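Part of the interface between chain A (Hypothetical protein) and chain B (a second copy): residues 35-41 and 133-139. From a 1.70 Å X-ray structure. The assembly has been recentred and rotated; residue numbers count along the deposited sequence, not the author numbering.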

# COMPACT_ATOMS: atom_id res chain seq x y z
N ARG A 35 14.24 -13.22 10.35
CA ARG A 35 13.99 -12.96 8.92
C ARG A 35 13.07 -14.05 8.39
O ARG A 35 13.56 -15.07 7.91
N PRO A 36 11.75 -13.85 8.51
CA PRO A 36 10.78 -14.86 8.10
C PRO A 36 10.82 -15.16 6.59
O PRO A 36 10.38 -16.21 6.20
N ILE A 37 11.26 -14.22 5.77
CA ILE A 37 11.44 -14.46 4.33
C ILE A 37 12.93 -14.41 4.00
O ILE A 37 13.51 -13.33 3.91
N SER A 38 13.54 -15.58 3.83
CA SER A 38 14.99 -15.68 3.60
C SER A 38 15.34 -14.83 2.40
O SER A 38 14.64 -14.88 1.40
N GLY A 39 16.38 -14.02 2.54
CA GLY A 39 16.78 -13.06 1.51
C GLY A 39 16.36 -11.63 1.74
O GLY A 39 16.90 -10.71 1.12
N LYS A 40 15.39 -11.41 2.62
CA LYS A 40 14.82 -10.09 2.80
C LYS A 40 15.12 -9.48 4.17
O LYS A 40 15.72 -10.13 5.02
N ARG A 41 14.70 -8.23 4.35
CA ARG A 41 14.92 -7.47 5.58
C ARG A 41 14.45 -8.29 6.81
O ARG A 41 13.49 -9.05 6.72
N LEU B 133 3.66 -10.29 -3.41
CA LEU B 133 5.11 -10.30 -3.56
C LEU B 133 5.79 -11.17 -2.45
O LEU B 133 6.72 -12.00 -2.73
N ASP B 134 5.34 -11.00 -1.22
CA ASP B 134 5.88 -11.79 -0.10
C ASP B 134 5.62 -13.29 -0.33
O ASP B 134 6.49 -14.11 -0.06
N TYR B 135 4.44 -13.64 -0.82
CA TYR B 135 4.13 -15.03 -1.08
C TYR B 135 5.09 -15.61 -2.13
O TYR B 135 5.59 -16.72 -1.95
N LEU B 136 5.26 -14.90 -3.24
CA LEU B 136 6.09 -15.43 -4.32
C LEU B 136 7.54 -15.53 -3.84
O LEU B 136 8.18 -16.51 -4.08
N ASN B 137 8.01 -14.55 -3.08
CA ASN B 137 9.35 -14.63 -2.51
C ASN B 137 9.50 -15.75 -1.47
O ASN B 137 10.54 -16.42 -1.41
N LEU B 138 8.47 -15.98 -0.66
CA LEU B 138 8.41 -17.17 0.21
C LEU B 138 8.54 -18.48 -0.59
O LEU B 138 9.11 -19.46 -0.12
N LEU B 139 8.05 -18.46 -1.83
CA LEU B 139 8.10 -19.62 -2.70
C LEU B 139 9.38 -19.68 -3.54
O LEU B 139 9.47 -20.46 -4.46

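Chain B supplies the end of a helix, and chain A supplies an irregular segment with a type II beta turn from Ile A37 to Lys A40. The turn is closed by a backbone hydrogen bond from Lys A40 N to Ile A37 O, 3.0 Å long. The two stretches bury 244 Å² between them, counting both sides. The contact is made by van der Waals packing, and no hydrogen bond crosses between the stretches.

Leu B133 opens the helical stretch. Its CA-to-CB bond points sideways, and chi1 is t with chi2 p. The end of the side chain comes nearer to chain A but stays 6.5 Å away, so it makes no contact. Its backbone carbonyl has an internal role: Asn B137 N donates to Leu B133 O at 2.9 Å.

Asp B134 is buried and also points sideways, with chi1 m. Ile A37 CD1 lies 3.7 Å from Asp B134 CB and 3.9 Å from Asp B134 OD1, so the methyl rests against both the methylene and the carboxylate. The carboxylate has no polar partner in the chain A stretch. The backbone of the same residue accepts from Leu B138 N at Asp B134 O, 2.8 Å, an ordinary i to i+4 helical bond.

Tyr B135 points away from chain A, with chi1 m. Its side chain comes no nearer than 7.4 Å to the chain A stretch and makes no contact, and its OH is hydrogen-bonded to a residue just outside the stretches. Leu B136 is buried but out of reach of chain A; its rotamer is m, t.

Asn B137 points toward chain A and has the largest covered area on the chain B side. Its chi1 is m. Two chain A residues meet it. Ile A37 CG2 packs at 4.0 Å from Asn B137 CB. Lys A40 CE approaches Asn B137 ND2 at 3.5 Å, so a methylene of the lysine, rather than its amine, makes the closest approach to the amide. Lys A40 points toward chain B in an m, m, t, t rotamer. The amide oxygen, Asn B137 OD1, is satisfied by a hydrogen bond elsewhere in the structure.

Leu B138 ends the helix. Its CA-to-CB bond points sideways, but the m, t rotamer brings the end of the side chain nearer to chain A. Leu B138 CD2 packs 4.0 Å from Ile A37 CG1, an apolar side-chain contact. The same methyl, Leu B138 CD2, lies 3.9 Å from the carbonyl oxygen Pro A36 O. The nearest pair of CA atoms is also here, with Ile A37 CA and Leu B138 CA 5.8 Å apart.

Ile A37 is therefore the centre of the contact. It is buried, points toward chain B in an m, t rotamer, and touches Asp B134, Asn B137 and Leu B138. These residues lie one turn apart or adjacent on the helix, so one side chain can reach all three.

Leu B139 is the first residue to leave helical geometry. It is out of reach of chain A, with an m, t rotamer.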

# COMPACT_ATOMS: atom_id res chain seq x y z
CB ARG A 35 15.31 -12.98 8.11
CG ARG A 35 16.36 -12.05 8.66
CD ARG A 35 17.70 -12.10 7.87
NE ARG A 35 18.28 -10.76 7.81
CZ ARG A 35 18.87 -10.15 8.84
NH1 ARG A 35 18.97 -10.74 10.04
NH2 ARG A 35 19.35 -8.91 8.68
CB PRO A 36 9.42 -14.22 8.48
CG PRO A 36 9.74 -13.11 9.42
CD PRO A 36 11.11 -12.64 9.05
CB ILE A 37 10.69 -13.41 3.48
CG1 ILE A 37 9.25 -13.24 3.97
CG2 ILE A 37 10.73 -13.77 2.00
CD1 ILE A 37 8.35 -12.53 3.00
CB SER A 38 15.44 -17.14 3.41
OG SER A 38 15.20 -17.58 2.08
CB LYS A 40 13.31 -10.16 2.53
CG LYS A 40 12.97 -10.74 1.15
CD LYS A 40 13.77 -10.04 0.02
CE LYS A 40 13.07 -10.07 -1.34
NZ LYS A 40 13.99 -9.72 -2.47
CB ARG A 41 14.18 -6.16 5.53
CG ARG A 41 14.88 -4.96 4.90
CD ARG A 41 13.90 -3.89 4.64
NE ARG A 41 14.52 -2.59 4.41
CZ ARG A 41 14.57 -2.01 3.22
NH1 ARG A 41 14.01 -2.58 2.17
NH2 ARG A 41 15.19 -0.84 3.07
CB LEU B 133 5.63 -8.88 -3.53
CG LEU B 133 7.14 -8.66 -3.66
CD1 LEU B 133 7.53 -8.73 -5.12
CD2 LEU B 133 7.48 -7.26 -3.06
CB ASP B 134 5.26 -11.41 1.23
CG ASP B 134 5.70 -10.06 1.73
OD1 ASP B 134 6.73 -9.52 1.22
OD2 ASP B 134 5.02 -9.56 2.68
CB TYR B 135 2.74 -15.19 -1.67
CG TYR B 135 1.58 -15.17 -0.69
CD1 TYR B 135 1.72 -14.69 0.60
CD2 TYR B 135 0.34 -15.64 -1.09
CE1 TYR B 135 0.63 -14.64 1.47
CE2 TYR B 135 -0.74 -15.62 -0.22
CZ TYR B 135 -0.59 -15.13 1.06
OH TYR B 135 -1.67 -15.11 1.90
CB LEU B 136 5.96 -14.57 -5.61
CG LEU B 136 4.59 -14.62 -6.30
CD1 LEU B 136 4.65 -13.85 -7.66
CD2 LEU B 136 3.96 -15.98 -6.46
CB ASN B 137 9.75 -13.29 -1.90
CG ASN B 137 10.19 -12.28 -2.95
OD1 ASN B 137 10.75 -12.64 -3.99
ND2 ASN B 137 9.93 -11.02 -2.67
CB LEU B 138 7.11 -17.23 0.99
CG LEU B 138 7.06 -16.34 2.26
CD1 LEU B 138 5.63 -16.16 2.79
CD2 LEU B 138 7.91 -16.90 3.31
CB LEU B 139 6.84 -19.67 -3.57
CG LEU B 139 5.51 -19.96 -2.84
CD1 LEU B 139 4.26 -19.69 -3.73
CD2 LEU B 139 5.48 -21.39 -2.30